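Local coordinates for protein CurD (Moorea producens 3L, PDB 5KP7) that probably acts as a hydroxymethylglutaryl-CoA synthase of the thiolase-like superfamily, and holds a 4'-phosphopantetheine arm in its pocket, at residues E189-V201 / Q317-S329. The protein carries 3 engineered substitutions. Numbering follows the deposited sequence.
Sequences EPSSGAGAVALLV and QVGNIMGATLFLS. With PNS (4'-phosphopantetheine), chain E.
A single beta bridge pairs Asn320 with Ser192: Asn320 N donates to Ser191 O (2.8 Å), and Asn320 O accepts from Gly193 N. Gly193 CA presses on Val318 O at 3.4 Å, a CA-H...O contact where any side chain would clash. With CG anti to its backbone N (chi1 -178°), Asn320 sends its amide toward the pantetheine arm; OD1 accepts from Met322 N, an Asx turn, while ND2 donates to a water also held by Ser191 OG and Ser192 OG. Both hydroxyls also hydrogen-bond to Ala188 O. Ser191 OG accepts from PNS N36 (2.9 Å); the Asn320 N to Ser191 O bond thus joins two phosphopantetheine-pocket residues. Ile321 CG2 lies 3.4 Å from Ala194 C, and Val197 packs CG1 on Phe327 CB (3.7 Å) and CG2 near Ala324 CB in the 3-10 segment 323-324. Leu199 CD1 stands over the Phe327 ring centre, a CH-pi contact 12° off the ring normal. With only an alanine here, Leu199 CD1 would probably lose its aromatic face and border a gap. The axes of strand 195-201 and helix 325-329 cross at 69° and come within 7.9 Å, joining N- and C-terminal HMG-CoA synthase regions of the thiolase-like fold. Strand 195-202 runs antiparallel between strands 161-168 and 29-36 of the central sheet; helix 75-89 covers Ala194, Ala196 and Ala198, and Phe327 also touches Leu145 of helix 140-154.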
ATOM      1  N   GLU A 189     -13.820   2.958   1.907  1.00 35.28           N
ATOM      2  CA  GLU A 189     -14.326   1.625   2.286  1.00 35.05           C
ATOM      3  C   GLU A 189     -13.949   0.505   1.306  1.00 33.41           C
ATOM      4  O   GLU A 189     -13.439  -0.536   1.709  1.00 31.55           O
ATOM      5  CB  GLU A 189     -15.835   1.628   2.520  1.00 37.50           C
ATOM      6  CG  GLU A 189     -16.322   0.333   3.135  1.00 38.86           C
ATOM      7  CD  GLU A 189     -17.802   0.321   3.375  1.00 41.77           C
ATOM      8  OE1 GLU A 189     -18.468   1.309   2.962  1.00 43.75           O
ATOM      9  OE2 GLU A 189     -18.300  -0.687   3.934  1.00 41.10           O
ATOM     10  N   PRO A 190     -14.184   0.726   0.016  1.00 32.86           N
ATOM     11  CA  PRO A 190     -13.843  -0.309  -0.948  1.00 31.81           C
ATOM     12  C   PRO A 190     -12.358  -0.682  -0.981  1.00 29.70           C
ATOM     13  O   PRO A 190     -12.043  -1.828  -1.251  1.00 27.95           O
ATOM     14  CB  PRO A 190     -14.240   0.321  -2.285  1.00 33.38           C
ATOM     15  CG  PRO A 190     -15.211   1.394  -1.934  1.00 33.85           C
ATOM     16  CD  PRO A 190     -14.752   1.926  -0.636  1.00 33.21           C
ATOM     17  N   SER A 191     -11.476   0.271  -0.704  1.00 28.88           N
ATOM     18  CA  SER A 191     -10.068   0.082  -0.922  1.00 28.74           C
ATOM     19  C   SER A 191      -9.283  -0.299   0.316  1.00 29.02           C
ATOM     20  O   SER A 191      -8.151  -0.705   0.194  1.00 28.85           O
ATOM     21  CB  SER A 191      -9.445   1.330  -1.565  1.00 28.81           C
ATOM     22  OG  SER A 191      -9.680   2.492  -0.808  1.00 28.90           O
ATOM     23  N   SER A 192      -9.844  -0.122   1.501  1.00 29.07           N
ATOM     24  CA  SER A 192      -9.028  -0.172   2.725  1.00 29.83           C
ATOM     25  C   SER A 192      -9.029  -1.601   3.304  1.00 28.31           C
ATOM     26  O   SER A 192     -10.051  -2.066   3.803  1.00 29.45           O
ATOM     27  CB  SER A 192      -9.556   0.847   3.716  1.00 31.92           C
ATOM     28  OG  SER A 192      -9.139   2.156   3.329  1.00 34.82           O
ATOM     29  N   GLY A 193      -7.886  -2.283   3.193  1.00 25.51           N
ATOM     30  CA  GLY A 193      -7.753  -3.667   3.613  1.00 24.45           C
ATOM     31  C   GLY A 193      -7.083  -3.802   4.983  1.00 23.33           C
ATOM     32  O   GLY A 193      -7.033  -2.868   5.791  1.00 22.73           O
ATOM     33  N   ALA A 194      -6.531  -4.977   5.201  1.00 22.58           N
ATOM     34  CA  ALA A 194      -5.800  -5.316   6.402  1.00 21.73           C
ATOM     35  C   ALA A 194      -4.690  -6.306   6.026  1.00 21.11           C
ATOM     36  O   ALA A 194      -4.916  -7.201   5.218  1.00 21.22           O
ATOM     37  CB  ALA A 194      -6.724  -5.953   7.396  1.00 22.10           C
ATOM     38  N   GLY A 195      -3.495  -6.122   6.561  1.00 19.97           N
ATOM     39  CA  GLY A 195      -2.421  -7.025   6.213  1.00 19.74           C
ATOM     40  C   GLY A 195      -1.150  -6.636   6.902  1.00 19.27           C
ATOM     41  O   GLY A 195      -1.014  -5.515   7.405  1.00 19.08           O
ATOM     42  N   ALA A 196      -0.204  -7.569   6.911  1.00 19.29           N
ATOM     43  CA  ALA A 196       1.125  -7.288   7.431  1.00 18.95           C
ATOM     44  C   ALA A 196       2.179  -8.027   6.641  1.00 19.11           C
ATOM     45  O   ALA A 196       1.948  -9.128   6.121  1.00 19.50           O
ATOM     46  CB  ALA A 196       1.208  -7.678   8.893  1.00 19.07           C
ATOM     47  N   VAL A 197       3.324  -7.393   6.498  1.00 18.80           N
ATOM     48  CA  VAL A 197       4.476  -7.982   5.848  1.00 19.42           C
ATOM     49  C   VAL A 197       5.681  -7.809   6.745  1.00 19.52           C
ATOM     50  O   VAL A 197       6.007  -6.686   7.171  1.00 19.48           O
ATOM     51  CB  VAL A 197       4.752  -7.422   4.411  1.00 19.84           C
ATOM     52  CG1 VAL A 197       5.951  -8.145   3.792  1.00 20.61           C
ATOM     53  CG2 VAL A 197       3.530  -7.558   3.523  1.00 20.29           C
ATOM     54  N   ALA A 198       6.354  -8.928   7.020  1.00 19.78           N
ATOM     55  CA  ALA A 198       7.558  -8.943   7.858  1.00 20.05           C
ATOM     56  C   ALA A 198       8.798  -9.152   7.039  1.00 20.60           C
ATOM     57  O   ALA A 198       8.825 -10.038   6.160  1.00 20.84           O
ATOM     58  CB  ALA A 198       7.455 -10.044   8.895  1.00 20.43           C
ATOM     59  N   LEU A 199       9.815  -8.337   7.319  1.00 20.65           N
ATOM     60  CA  LEU A 199      11.120  -8.413   6.653  1.00 21.51           C
ATOM     61  C   LEU A 199      12.215  -8.662   7.668  1.00 21.69           C
ATOM     62  O   LEU A 199      12.317  -7.928   8.674  1.00 21.77           O
ATOM     63  CB  LEU A 199      11.471  -7.103   5.935  1.00 21.95           C
ATOM     64  CG  LEU A 199      10.447  -6.515   4.973  1.00 22.19           C
ATOM     65  CD1 LEU A 199      10.975  -5.239   4.329  1.00 22.59           C
ATOM     66  CD2 LEU A 199      10.041  -7.515   3.935  1.00 22.80           C
ATOM     67  N   LEU A 200      13.056  -9.664   7.420  1.00 21.74           N
ATOM     68  CA  LEU A 200      14.283  -9.828   8.174  1.00 22.28           C
ATOM     69  C   LEU A 200      15.377  -9.205   7.354  1.00 22.52           C
ATOM     70  O   LEU A 200      15.537  -9.561   6.205  1.00 22.98           O
ATOM     71  CB  LEU A 200      14.550 -11.309   8.435  1.00 22.87           C
ATOM     72  CG  LEU A 200      15.754 -11.704   9.301  1.00 23.48           C
ATOM     73  CD1 LEU A 200      15.577 -11.162  10.705  1.00 23.29           C
ATOM     74  CD2 LEU A 200      16.005 -13.193   9.292  1.00 24.28           C
ATOM     75  N   VAL A 201      16.110  -8.257   7.939  1.00 22.41           N
ATOM     76  CA  VAL A 201      17.125  -7.505   7.235  1.00 22.95           C
ATOM     77  C   VAL A 201      18.513  -7.842   7.814  1.00 23.76           C
ATOM     78  O   VAL A 201      18.699  -7.847   9.037  1.00 23.60           O
ATOM     79  CB  VAL A 201      16.848  -5.985   7.333  1.00 22.70           C
ATOM     80  CG1 VAL A 201      17.954  -5.168   6.677  1.00 23.30           C
ATOM     81  CG2 VAL A 201      15.472  -5.692   6.734  1.00 22.48           C
ATOM     82  N   GLN A 317      -5.920  -8.930  -3.995  1.00 25.87           N
ATOM     83  CA  GLN A 317      -6.535  -9.896  -3.101  1.00 26.26           C
ATOM     84  C   GLN A 317      -6.637  -9.421  -1.648  1.00 25.31           C
ATOM     85  O   GLN A 317      -7.335 -10.026  -0.847  1.00 24.93           O
ATOM     86  CB  GLN A 317      -5.745 -11.207  -3.154  1.00 27.16           C
ATOM     87  CG  GLN A 317      -5.861 -11.865  -4.522  1.00 28.62           C
ATOM     88  CD  GLN A 317      -5.075 -13.151  -4.573  1.00 29.74           C
ATOM     89  OE1 GLN A 317      -5.438 -14.135  -3.917  1.00 31.52           O
ATOM     90  NE2 GLN A 317      -3.986 -13.153  -5.322  1.00 30.13           N
ATOM     91  N   VAL A 318      -5.934  -8.346  -1.318  1.00 25.17           N
ATOM     92  CA  VAL A 318      -5.922  -7.829   0.054  1.00 24.99           C
ATOM     93  C   VAL A 318      -6.434  -6.398   0.168  1.00 24.12           C
ATOM     94  O   VAL A 318      -6.937  -6.003   1.243  1.00 23.93           O
ATOM     95  CB  VAL A 318      -4.485  -7.956   0.612  1.00 26.38           C
ATOM     96  CG1 VAL A 318      -4.392  -7.459   1.989  1.00 28.12           C
ATOM     97  CG2 VAL A 318      -4.065  -9.409   0.645  1.00 27.11           C
ATOM     98  N   GLY A 319      -6.303  -5.605  -0.885  1.00 23.40           N
ATOM     99  CA  GLY A 319      -6.681  -4.182  -0.844  1.00 23.04           C
ATOM    100  C   GLY A 319      -5.507  -3.331  -0.401  1.00 22.46           C
ATOM    101  O   GLY A 319      -4.357  -3.797  -0.361  1.00 22.28           O
ATOM    102  N   ASN A 320      -5.759  -2.071  -0.072  1.00 22.04           N
ATOM    103  CA  ASN A 320      -4.679  -1.210   0.396  1.00 22.13           C
ATOM    104  C   ASN A 320      -4.387  -1.607   1.854  1.00 21.82           C
ATOM    105  O   ASN A 320      -5.276  -1.474   2.715  1.00 21.77           O
ATOM    106  CB  ASN A 320      -5.169   0.242   0.348  1.00 22.71           C
ATOM    107  CG  ASN A 320      -4.126   1.251   0.772  1.00 23.10           C
ATOM    108  OD1 ASN A 320      -2.988   0.921   1.070  1.00 23.26           O
ATOM    109  ND2 ASN A 320      -4.510   2.513   0.721  1.00 24.48           N
ATOM    110  N   ILE A 321      -3.162  -2.066   2.113  1.00 21.78           N
ATOM    111  CA  ILE A 321      -2.726  -2.413   3.467  1.00 21.92           C
ATOM    112  C   ILE A 321      -1.678  -1.402   3.962  1.00 22.52           C
ATOM    113  O   ILE A 321      -0.845  -1.709   4.798  1.00 21.75           O
ATOM    114  CB  ILE A 321      -2.310  -3.883   3.602  1.00 22.17           C
ATOM    115  CG1 ILE A 321      -1.168  -4.286   2.672  1.00 22.10           C
ATOM    116  CG2 ILE A 321      -3.516  -4.746   3.301  1.00 23.14           C
ATOM    117  CD1 ILE A 321      -0.525  -5.645   2.977  1.00 21.94           C
ATOM    118  N   MET A 322      -1.843  -0.172   3.492  1.00 23.11           N
ATOM    119  CA  MET A 322      -1.115   1.001   3.969  1.00 24.60           C
ATOM    120  C   MET A 322       0.366   0.825   3.892  1.00 23.52           C
ATOM    121  O   MET A 322       0.869   0.529   2.823  1.00 22.94           O
ATOM    122  CB  MET A 322      -1.577   1.426   5.382  1.00 27.04           C
ATOM    123  CG  MET A 322      -3.033   1.540   5.585  1.00 30.56           C
ATOM    124  SD  MET A 322      -3.722   2.668   4.450  1.00 37.14           S
ATOM    125  CE  MET A 322      -5.216   1.727   4.164  1.00 36.06           C
ATOM    126  N   GLY A 323       1.090   0.919   5.003  1.00 23.55           N
ATOM    127  CA  GLY A 323       2.547   0.851   4.938  1.00 23.42           C
ATOM    128  C   GLY A 323       3.162  -0.462   4.506  1.00 23.44           C
ATOM    129  O   GLY A 323       4.345  -0.485   4.189  1.00 25.91           O
ATOM    130  N   ALA A 324       2.377  -1.550   4.508  1.00 21.35           N
ATOM    131  CA  ALA A 324       2.822  -2.856   4.060  1.00 20.95           C
ATOM    132  C   ALA A 324       2.608  -3.094   2.536  1.00 20.74           C
ATOM    133  O   ALA A 324       3.107  -4.080   1.996  1.00 21.10           O
ATOM    134  CB  ALA A 324       2.081  -3.938   4.830  1.00 21.08           C
ATOM    135  N   THR A 325       1.856  -2.227   1.864  1.00 20.41           N
ATOM    136  CA  THR A 325       1.402  -2.555   0.509  1.00 20.77           C
ATOM    137  C   THR A 325       2.559  -2.694  -0.464  1.00 20.88           C
ATOM    138  O   THR A 325       2.591  -3.636  -1.270  1.00 21.10           O
ATOM    139  CB  THR A 325       0.384  -1.541  -0.031  1.00 21.25           C
ATOM    140  OG1 THR A 325      -0.650  -1.351   0.937  1.00 21.43           O
ATOM    141  CG2 THR A 325      -0.220  -2.040  -1.333  1.00 21.67           C
ATOM    142  N   LEU A 326       3.509  -1.773  -0.433  1.00 20.70           N
ATOM    143  CA  LEU A 326       4.682  -1.893  -1.345  1.00 20.94           C
ATOM    144  C   LEU A 326       5.468  -3.207  -1.134  1.00 21.20           C
ATOM    145  O   LEU A 326       5.981  -3.802  -2.081  1.00 21.44           O
ATOM    146  CB  LEU A 326       5.615  -0.666  -1.180  1.00 20.82           C
ATOM    147  CG  LEU A 326       6.951  -0.712  -1.907  1.00 21.09           C
ATOM    148  CD1 LEU A 326       6.734  -0.773  -3.408  1.00 21.25           C
ATOM    149  CD2 LEU A 326       7.755   0.550  -1.570  1.00 21.08           C
ATOM    150  N   PHE A 327       5.569  -3.659   0.121  1.00 20.96           N
ATOM    151  CA  PHE A 327       6.262  -4.905   0.406  1.00 21.35           C
ATOM    152  C   PHE A 327       5.473  -6.095  -0.098  1.00 21.33           C
ATOM    153  O   PHE A 327       6.068  -7.057  -0.605  1.00 22.11           O
ATOM    154  CB  PHE A 327       6.580  -5.053   1.896  1.00 21.65           C
ATOM    155  CG  PHE A 327       7.499  -3.973   2.444  1.00 21.96           C
ATOM    156  CD1 PHE A 327       8.394  -3.301   1.633  1.00 22.65           C
ATOM    157  CD2 PHE A 327       7.458  -3.667   3.784  1.00 22.30           C
ATOM    158  CE1 PHE A 327       9.231  -2.304   2.143  1.00 22.58           C
ATOM    159  CE2 PHE A 327       8.311  -2.690   4.310  1.00 22.46           C
ATOM    160  CZ  PHE A 327       9.196  -2.021   3.473  1.00 22.51           C
ATOM    161  N   LEU A 328       4.151  -6.011  -0.028  1.00 21.21           N
ATOM    162  CA  LEU A 328       3.332  -7.055  -0.614  1.00 21.93           C
ATOM    163  C   LEU A 328       3.495  -7.067  -2.144  1.00 21.87           C
ATOM    164  O   LEU A 328       3.538  -8.127  -2.767  1.00 22.13           O
ATOM    165  CB  LEU A 328       1.863  -6.888  -0.248  1.00 22.25           C
ATOM    166  CG  LEU A 328       0.952  -8.006  -0.794  1.00 23.48           C
ATOM    167  CD1 LEU A 328       1.419  -9.384  -0.363  1.00 24.44           C
ATOM    168  CD2 LEU A 328      -0.480  -7.725  -0.435  1.00 23.90           C
ATOM    169  N   SER A 329       3.525  -5.871  -2.737  1.00 21.18           N
ATOM    170  CA  SER A 329       3.764  -5.759  -4.181  1.00 21.29           C
ATOM    171  C   SER A 329       5.102  -6.387  -4.594  1.00 21.51           C
ATOM    172  O   SER A 329       5.188  -7.154  -5.564  1.00 21.48           O
ATOM    173  CB  SER A 329       3.724  -4.310  -4.624  1.00 21.31           C
ATOM    174  OG  SER A 329       3.980  -4.243  -6.010  1.00 21.73           O
TER
HETATM  175  O23 PNS E 100     -12.973   6.010  -8.783  1.00 38.20           O
HETATM  176  P24 PNS E 100     -12.936   7.003  -7.644  1.00 37.23           P
HETATM  177  O26 PNS E 100     -14.152   7.859  -7.365  1.00 40.51           O
HETATM  178  O27 PNS E 100     -12.663   6.227  -6.241  1.00 40.99           O
HETATM  179  C28 PNS E 100     -11.634   5.256  -6.106  1.00 39.87           C
HETATM  180  C29 PNS E 100     -12.071   4.101  -5.205  1.00 38.85           C
HETATM  181  C30 PNS E 100     -10.949   3.148  -4.822  1.00 38.85           C
HETATM  182  C31 PNS E 100     -13.592   3.855  -5.046  1.00 38.01           C
HETATM  183  C32 PNS E 100     -12.109   4.871  -3.784  1.00 39.92           C
HETATM  184  O33 PNS E 100     -12.501   3.999  -2.687  1.00 35.92           O
HETATM  185  C34 PNS E 100     -10.878   5.582  -3.258  1.00 42.86           C
HETATM  186  O35 PNS E 100     -10.605   6.716  -3.638  1.00 43.33           O
HETATM  187  N36 PNS E 100     -10.087   4.876  -2.452  1.00 43.80           N
HETATM  188  C37 PNS E 100      -8.685   5.192  -2.284  1.00 44.93           C
HETATM  189  C38 PNS E 100      -8.388   6.265  -1.268  1.00 47.82           C
HETATM  190  C39 PNS E 100      -6.882   6.375  -1.298  1.00 51.09           C
HETATM  191  O40 PNS E 100      -6.211   5.696  -0.530  1.00 50.70           O
HETATM  192  N41 PNS E 100      -6.364   7.199  -2.214  1.00 49.41           N
HETATM  193  C42 PNS E 100      -4.931   7.355  -2.323  1.00 49.87           C
HETATM  194  C43 PNS E 100      -4.517   8.084  -3.583  1.00 49.35           C
HETATM  195  S44 PNS E 100      -2.726   8.252  -3.458  1.00 48.39           S
HETATM  196  O   HOH W   1      -7.597   3.043   0.931  1.00 32.81           O